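Local coordinates for uncharacterized protein (PDB 3D01), which is of unknown function but belongs to the YjgF/chorismate mutase-like family of putative endoribonucleases and assembles from three copies of the chain, at residues I[13-18]-I[94-99]; I[68-73]-I[113-118]; I[49-52]-I[57-60]. All blocks are in the same frame, centred on the assembly; numbering follows the deposited sequence.

Along the chain, contact 3 (49-52 with 57-60) is nested inside the loop closed by contact 1 (13-18 with 94-99), while contact 2 (68-73 with 113-118) crosses contact 1 and follows contact 3. Contacts 1 and 2 lie on opposite sides of the chain's centre, their centres about 30 Å apart, and are tied by helix 70-91, which begins in contact 2 and leads into the loop of contact 1. Contact 3, a hairpin on the mixed sheet, sits about 16 Å from contact 2, centre to centre, and touches it through Val60 and Val68. No other chain touches contact 1, which is internal packing, whereas contacts 2 and 3 sit where subunits of the trimer adjoin.

Contact 1: I[13-18]-I[94-99]; sequences VIEGRL and GDLSKI
Ile14 reaches from helix 3-21 onto Leu96, and nearly all the tight packing lies between these two residues. The two branches of Ile14 divide the work. CG2, anti to the backbone N (chi1 -69° places CG1 beside that N instead), lies 3.7 Å from Leu96 CD1, while the longer branch carries CD1 past the side chain to the backbone, 3.3 Å from Leu96 O. The same methyl also brushes Ser97 N, at 3.7 Å. The two side chains cross at a slant, and Val132 and Leu133 of helix 118-133 and Val88 of helix 70-91 add to this apolar cluster. In the chorismate mutase-like alpha+beta fold of YjgF proteins, the contact joins the N-terminal helix to the turn of 3-10 helix that leads from helix 70-91 into strand 99-110. Ser97 OG is hydrogen-bonded to Phe7 O, of the expression-tag remnant, and to Ser11 OG, the bond made with the natural chain. The Glu15 side is looser and wetter. Its CG comes no nearer than 4.2 Å to Leu96 CD1, and the carboxylate crosses the gap through a water that donates to Glu15 OE1 (2.9 Å) and to Gly94 O (2.8 Å) while accepting from Leu96 N (3.2 Å). Glu15 OE1 is also in a salt bridge with Lys89, a charge pair that would be expected to favour the ionised carboxylate.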
loop_
_atom_site.group_PDB
_atom_site.type_symbol
_atom_site.label_atom_id
_atom_site.label_comp_id
_atom_site.label_asym_id
_atom_site.label_seq_id
_atom_site.Cartn_x
_atom_site.Cartn_y
_atom_site.Cartn_z
ATOM N N VAL I 13 15.581 15.907 20.890
ATOM C CA VAL I 13 15.299 17.015 20.019
ATOM C C VAL I 13 14.065 16.645 19.180
ATOM O O VAL I 13 13.179 17.459 19.032
ATOM C CB VAL I 13 16.492 17.356 19.117
ATOM C CG1 VAL I 13 16.094 18.324 18.042
ATOM C CG2 VAL I 13 17.656 17.952 19.949
ATOM N N ILE I 14 14.012 15.425 18.668
ATOM C CA ILE I 14 12.819 14.992 17.875
ATOM C C ILE I 14 11.532 15.100 18.719
ATOM O O ILE I 14 10.558 15.726 18.307
ATOM C CB ILE I 14 13.008 13.559 17.293
ATOM C CG1 ILE I 14 14.084 13.543 16.188
ATOM C CG2 ILE I 14 11.683 12.986 16.728
ATOM C CD1 ILE I 14 14.698 12.153 15.917
ATOM N N GLU I 15 11.541 14.516 19.906
ATOM C CA GLU I 15 10.376 14.553 20.775
ATOM C C GLU I 15 10.058 15.944 21.308
ATOM O O GLU I 15 8.894 16.277 21.537
ATOM C CB GLU I 15 10.554 13.594 21.930
ATOM C CG GLU I 15 10.657 12.156 21.533
ATOM C CD GLU I 15 10.395 11.229 22.706
ATOM O OE1 GLU I 15 10.990 10.137 22.717
ATOM O OE2 GLU I 15 9.597 11.580 23.612
ATOM N N GLY I 16 11.082 16.776 21.510
ATOM C CA GLY I 16 10.848 18.149 21.940
ATOM C C GLY I 16 10.159 18.971 20.865
ATOM O O GLY I 16 9.242 19.749 21.149
ATOM N N ARG I 17 10.603 18.811 19.621
ATOM C CA ARG I 17 9.935 19.449 18.488
ATOM C C ARG I 17 8.453 19.051 18.425
ATOM O O ARG I 17 7.607 19.876 18.152
ATOM C CB ARG I 17 10.614 19.077 17.192
ATOM C CG ARG I 17 12.014 19.657 17.054
ATOM C CD ARG I 17 12.462 19.511 15.641
ATOM N NE ARG I 17 13.890 19.333 15.396
ATOM C CZ ARG I 17 14.828 20.283 15.466
ATOM N NH1 ARG I 17 14.559 21.533 15.928
ATOM N NH2 ARG I 17 16.082 19.954 15.124
ATOM N N LEU I 18 8.166 17.801 18.730
ATOM C CA LEU I 18 6.784 17.333 18.704
ATOM C C LEU I 18 5.961 17.991 19.808
ATOM O O LEU I 18 4.809 18.371 19.582
ATOM C CB LEU I 18 6.756 15.827 18.848
ATOM C CG LEU I 18 5.390 15.149 18.741
ATOM C CD1 LEU I 18 4.710 15.593 17.409
ATOM C CD2 LEU I 18 5.629 13.632 18.848
ATOM N N GLY I 94 13.471 3.101 21.849
ATOM C CA GLY I 94 13.463 4.421 22.459
ATOM C C GLY I 94 14.097 5.531 21.637
ATOM O O GLY I 94 14.013 6.703 22.007
ATOM N N ASP I 95 14.690 5.167 20.506
ATOM C CA ASP I 95 15.544 6.055 19.731
ATOM C C ASP I 95 14.977 6.455 18.361
ATOM O O ASP I 95 15.285 5.818 17.347
ATOM C CB ASP I 95 16.879 5.329 19.496
ATOM C CG ASP I 95 18.049 5.956 20.205
ATOM O OD1 ASP I 95 17.917 6.408 21.375
ATOM O OD2 ASP I 95 19.131 5.941 19.565
ATOM N N LEU I 96 14.212 7.540 18.319
ATOM C CA LEU I 96 13.744 8.124 17.047
ATOM C C LEU I 96 14.873 8.709 16.163
ATOM O O LEU I 96 14.669 9.013 14.981
ATOM C CB LEU I 96 12.653 9.183 17.293
ATOM C CG LEU I 96 11.250 8.645 17.596
ATOM C CD1 LEU I 96 10.311 9.785 18.054
ATOM C CD2 LEU I 96 10.678 7.918 16.366
ATOM N N SER I 97 16.059 8.856 16.737
ATOM C CA SER I 97 17.219 9.311 15.981
ATOM C C SER I 97 17.776 8.222 15.065
ATOM O O SER I 97 18.591 8.509 14.174
ATOM C CB SER I 97 18.306 9.784 16.949
ATOM O OG SER I 97 18.563 8.794 17.929
ATOM N N LYS I 98 17.336 6.977 15.267
ATOM C CA LYS I 98 17.745 5.876 14.407
ATOM C C LYS I 98 16.860 5.749 13.153
ATOM O O LYS I 98 17.067 4.851 12.345
ATOM C CB LYS I 98 17.792 4.568 15.197
ATOM C CG LYS I 98 18.968 4.511 16.198
ATOM C CD LYS I 98 18.796 3.389 17.210
ATOM C CE LYS I 98 19.985 3.336 18.233
ATOM N NZ LYS I 98 19.531 3.069 19.643
ATOM N N ILE I 99 15.897 6.661 12.990
ATOM C CA ILE I 99 15.227 6.857 11.685
ATOM C C ILE I 99 16.205 7.417 10.684
ATOM O O ILE I 99 16.770 8.491 10.937
ATOM C CB ILE I 99 14.025 7.852 11.769
ATOM C CG1 ILE I 99 12.917 7.296 12.678
ATOM C CG2 ILE I 99 13.463 8.170 10.360
ATOM C CD1 ILE I 99 11.886 8.335 13.117
HETATM O O HOH W 1 12.713 8.898 20.782
#

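Contact 2: I[68-73]-I[113-118]; sequences VDVASA and PEFVEQ
The Phe115 ring meets Val70 at its edge: the CG2 methyl lies near the ring plane, 3.6 Å from Phe115 CE1 and 3.9 Å from Phe115 CZ. One face of the ring is taken by its own chain, which doubles back so that Glu117 N stands 3.6 Å above the plane, over the ring centre. The valine thus touches the rim of a ring backed by peptide, methyl against edge rather than a stack. Phe115 CG lies anti to the backbone N (chi1 179°), and this swings the ring from the loop toward the start of helix 70-91. Val64 and Val121 pack against the ring as well.

Val70 presents a single methyl to both partners. The CG2 that touches the ring also lies 3.8 Å from Glu117 OE1, at the end of a side chain extended beyond CG that crosses the valine at about a right angle. Just before Val70, Asp69 is the N-cap of helix 70-91, its OD1 accepting from Ser72 N at 2.9 Å with a nearly straight N-H...O angle of 166°. Glu117 holds the corresponding N-cap position before helix 118-133, so the contact brings together the beginnings of the two long helices that pack on the sheet of this YjgF-like fold.

The loop faces a second subunit too. Phe115 O accepts from Gln118 NE2 in a weak bond of 3.0 Å, and is hydrogen-bonded to Ser148 OG of that neighbouring subunit. Gln118 NE2 is also hydrogen-bonded to Ser111 OG of its own chain. With no hydrogen bond or salt bridge between 68-73 and 113-118, their direct contact rests on van der Waals touch, methyl on ring edge and methyl beside a carboxylate oxygen, whereas polar bonds shape the cap and the subunit interface.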
loop_
_atom_site.group_PDB
_atom_site.type_symbol
_atom_site.label_atom_id
_atom_site.label_comp_id
_atom_site.label_asym_id
_atom_site.label_seq_id
_atom_site.Cartn_x
_atom_site.Cartn_y
_atom_site.Cartn_z
ATOM N N VAL I 68 -16.901 15.589 9.454
ATOM C CA VAL I 68 -15.687 16.338 9.807
ATOM C C VAL I 68 -15.241 17.170 8.632
ATOM O O VAL I 68 -15.428 16.796 7.477
ATOM C CB VAL I 68 -14.540 15.388 10.274
ATOM C CG1 VAL I 68 -15.104 14.465 11.370
ATOM C CG2 VAL I 68 -14.003 14.599 9.211
ATOM N N ASP I 69 -14.694 18.331 8.954
ATOM C CA ASP I 69 -14.149 19.228 7.951
ATOM C C ASP I 69 -12.641 19.007 7.785
ATOM O O ASP I 69 -12.053 18.186 8.473
ATOM C CB ASP I 69 -14.477 20.695 8.303
ATOM C CG ASP I 69 -13.801 21.218 9.592
ATOM O OD1 ASP I 69 -12.937 20.576 10.204
ATOM O OD2 ASP I 69 -14.181 22.353 9.989
ATOM N N VAL I 70 -12.023 19.772 6.887
ATOM C CA VAL I 70 -10.633 19.533 6.567
ATOM C C VAL I 70 -9.742 19.782 7.794
ATOM O O VAL I 70 -8.821 18.982 8.087
ATOM C CB VAL I 70 -10.166 20.327 5.337
ATOM C CG1 VAL I 70 -8.628 20.249 5.205
ATOM C CG2 VAL I 70 -10.861 19.778 4.073
ATOM N N ALA I 71 -10.008 20.863 8.511
ATOM C CA ALA I 71 -9.161 21.194 9.668
ATOM C C ALA I 71 -9.198 20.053 10.708
ATOM O O ALA I 71 -8.164 19.600 11.210
ATOM C CB ALA I 71 -9.605 22.521 10.271
ATOM N N SER I 72 -10.392 19.556 11.018
ATOM C CA SER I 72 -10.506 18.451 11.972
ATOM C C SER I 72 -9.823 17.165 11.461
ATOM O O SER I 72 -9.222 16.417 12.224
ATOM C CB SER I 72 -11.965 18.158 12.283
ATOM O OG SER I 72 -12.547 19.262 12.933
ATOM N N ALA I 73 -9.960 16.905 10.158
ATOM C CA ALA I 73 -9.338 15.762 9.520
ATOM C C ALA I 73 -7.810 15.893 9.544
ATOM O O ALA I 73 -7.102 14.900 9.743
ATOM C CB ALA I 73 -9.841 15.612 8.064
ATOM N N PRO I 113 -18.059 10.951 -1.423
ATOM C CA PRO I 113 -17.546 10.975 -2.790
ATOM C C PRO I 113 -17.344 12.363 -3.393
ATOM O O PRO I 113 -16.635 12.487 -4.385
ATOM C CB PRO I 113 -18.586 10.171 -3.563
ATOM C CG PRO I 113 -19.251 9.308 -2.505
ATOM C CD PRO I 113 -19.358 10.255 -1.356
ATOM N N GLU I 114 -17.977 13.381 -2.825
ATOM C CA GLU I 114 -17.757 14.781 -3.225
ATOM C C GLU I 114 -16.521 15.389 -2.562
ATOM O O GLU I 114 -16.080 16.469 -2.959
ATOM C CB GLU I 114 -18.986 15.641 -2.930
ATOM C CG GLU I 114 -20.220 15.231 -3.706
ATOM C CD GLU I 114 -20.775 13.870 -3.288
ATOM O OE1 GLU I 114 -20.873 13.612 -2.059
ATOM O OE2 GLU I 114 -21.156 13.073 -4.204
ATOM N N PHE I 115 -15.977 14.702 -1.559
ATOM C CA PHE I 115 -14.796 15.213 -0.863
ATOM C C PHE I 115 -13.545 14.828 -1.647
ATOM O O PHE I 115 -13.319 13.636 -1.894
ATOM C CB PHE I 115 -14.706 14.760 0.570
ATOM C CG PHE I 115 -13.493 15.285 1.233
ATOM C CD1 PHE I 115 -13.393 16.660 1.475
ATOM C CD2 PHE I 115 -12.408 14.456 1.508
ATOM C CE1 PHE I 115 -12.264 17.190 2.058
ATOM C CE2 PHE I 115 -11.263 14.992 2.074
ATOM C CZ PHE I 115 -11.192 16.335 2.353
ATOM N N VAL I 116 -12.755 15.842 -2.041
ATOM C CA VAL I 116 -11.621 15.622 -2.946
ATOM C C VAL I 116 -10.336 16.332 -2.490
ATOM O O VAL I 116 -9.468 16.654 -3.298
ATOM C CB VAL I 116 -12.020 16.016 -4.410
ATOM C CG1 VAL I 116 -13.069 15.062 -4.939
ATOM C CG2 VAL I 116 -12.492 17.497 -4.487
ATOM N N GLU I 117 -10.211 16.557 -1.193
ATOM C CA GLU I 117 -9.026 17.220 -0.638
ATOM C C GLU I 117 -8.308 16.314 0.354
ATOM O O GLU I 117 -7.763 16.758 1.375
ATOM C CB GLU I 117 -9.412 18.559 -0.010
ATOM C CG GLU I 117 -9.850 19.558 -1.049
ATOM C CD GLU I 117 -10.477 20.794 -0.441
ATOM O OE1 GLU I 117 -11.345 20.695 0.434
ATOM O OE2 GLU I 117 -10.144 21.878 -0.895
ATOM N N GLN I 118 -8.240 15.042 0.002
ATOM C CA GLN I 118 -7.509 14.083 0.821
ATOM C C GLN I 118 -6.020 14.441 0.960
ATOM O O GLN I 118 -5.411 14.163 1.980
ATOM C CB GLN I 118 -7.657 12.661 0.311
ATOM C CG GLN I 118 -9.073 12.084 0.357
ATOM C CD GLN I 118 -9.911 12.422 -0.857
ATOM O OE1 GLN I 118 -9.460 13.130 -1.774
ATOM N NE2 GLN I 118 -11.140 11.878 -0.894
#

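Contact 3: I[49-52]-I[57-60]; sequences GQLP and KIAV
The end of Ile58 rests on the flank of Leu51, the two side chains running at a slant to each other. Ile58 CD1 does the touching, 3.7 Å from Leu51 CD1 and 3.8 Å from Leu51 CB, so that it lies against both the root and one tip of the leucine. The torsions explain the reach: chi1 sets CG1 of Ile58 beside its backbone N, and chi2 of -80° then folds CD1 over toward the leucine. The shorter branch, CG2, lies anti to the backbone N and turns to the proline ring, 4.2 Å from Pro52 CG. Ile58 therefore straddles two consecutive residues, one with each branch. Phe151 packs on both Leu51 and Ile58.

These residues belong to a beta hairpin in which strand 44-54 turns back into the short strand 57-58, antiparallel to it at the border of the mixed sheet. One backbone bond joins 49-52 to 57-60: Ala59 N donates to Pro52 O over 2.8 Å, with an N-H...O angle of 169° and the donor tilted 21° from the carbonyl plane. The same oxygen lies 3.4 Å from Ala59 CB, so the alanine methyl sits beside the bond that its own N-H makes.

Beyond the bond, the proline ring edges up to the residue after Ala59, with Pro52 CG 3.7 Å from Val60 O. Ala153 packs on the ring as well, and Val60 is hydrogen-bonded through its backbone to Ser154. At the other end of the hairpin segment, Gly49 makes backbone hydrogen bonds to the third subunit, while Gln50 pairs through its backbone with Ile157 on strand 155-163.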
loop_
_atom_site.group_PDB
_atom_site.type_symbol
_atom_site.label_atom_id
_atom_site.label_comp_id
_atom_site.label_asym_id
_atom_site.label_seq_id
_atom_site.Cartn_x
_atom_site.Cartn_y
_atom_site.Cartn_z
ATOM N N GLY I 49 -1.239 0.294 9.967
ATOM C CA GLY I 49 -2.097 1.458 9.918
ATOM C C GLY I 49 -2.488 1.937 11.296
ATOM O O GLY I 49 -2.981 1.161 12.111
ATOM N N GLN I 50 -2.253 3.217 11.535
ATOM C CA GLN I 50 -2.511 3.848 12.813
ATOM C C GLN I 50 -3.714 4.738 12.630
ATOM O O GLN I 50 -3.869 5.395 11.576
ATOM C CB GLN I 50 -1.303 4.685 13.257
ATOM C CG GLN I 50 0.002 3.895 13.453
ATOM C CD GLN I 50 -0.148 2.731 14.394
ATOM O OE1 GLN I 50 0.124 1.582 14.023
ATOM N NE2 GLN I 50 -0.538 3.017 15.636
ATOM N N LEU I 51 -4.498 4.810 13.696
ATOM C CA LEU I 51 -5.737 5.555 13.769
ATOM C C LEU I 51 -5.480 6.787 14.623
ATOM O O LEU I 51 -4.416 6.882 15.254
ATOM C CB LEU I 51 -6.817 4.663 14.389
ATOM C CG LEU I 51 -7.010 3.292 13.726
ATOM C CD1 LEU I 51 -8.112 2.465 14.458
ATOM C CD2 LEU I 51 -7.350 3.458 12.234
ATOM N N PRO I 52 -6.414 7.749 14.629
ATOM C CA PRO I 52 -6.163 9.000 15.365
ATOM C C PRO I 52 -6.422 8.875 16.870
ATOM O O PRO I 52 -7.369 9.466 17.381
ATOM C CB PRO I 52 -7.097 10.026 14.686
ATOM C CG PRO I 52 -8.123 9.208 13.990
ATOM C CD PRO I 52 -7.643 7.797 13.818
ATOM N N LYS I 57 -8.424 6.886 22.960
ATOM C CA LYS I 57 -9.717 7.016 22.294
ATOM C C LYS I 57 -9.485 7.444 20.863
ATOM O O LYS I 57 -8.530 8.143 20.589
ATOM C CB LYS I 57 -10.571 8.087 22.975
ATOM C CG LYS I 57 -10.941 7.802 24.442
ATOM C CD LYS I 57 -11.661 9.008 24.996
ATOM C CE LYS I 57 -11.779 9.004 26.519
ATOM N NZ LYS I 57 -10.584 9.668 27.129
ATOM N N ILE I 58 -10.391 7.059 19.968
ATOM C CA ILE I 58 -10.330 7.513 18.575
ATOM C C ILE I 58 -10.865 8.928 18.585
ATOM O O ILE I 58 -12.067 9.137 18.727
ATOM C CB ILE I 58 -11.192 6.663 17.625
ATOM C CG1 ILE I 58 -10.820 5.181 17.678
ATOM C CG2 ILE I 58 -11.106 7.234 16.201
ATOM C CD1 ILE I 58 -9.629 4.806 16.902
ATOM N N ALA I 59 -9.979 9.901 18.406
ATOM C CA ALA I 59 -10.290 11.311 18.598
ATOM C C ALA I 59 -11.137 11.951 17.514
ATOM O O ALA I 59 -11.822 12.924 17.784
ATOM C CB ALA I 59 -8.994 12.120 18.755
ATOM N N VAL I 60 -11.082 11.429 16.292
ATOM C CA VAL I 60 -11.800 12.037 15.166
ATOM C C VAL I 60 -12.435 10.892 14.338
ATOM O O VAL I 60 -11.755 10.009 13.864
ATOM C CB VAL I 60 -10.886 12.875 14.264
ATOM C CG1 VAL I 60 -11.711 13.614 13.143
ATOM C CG2 VAL I 60 -10.036 13.870 15.080
#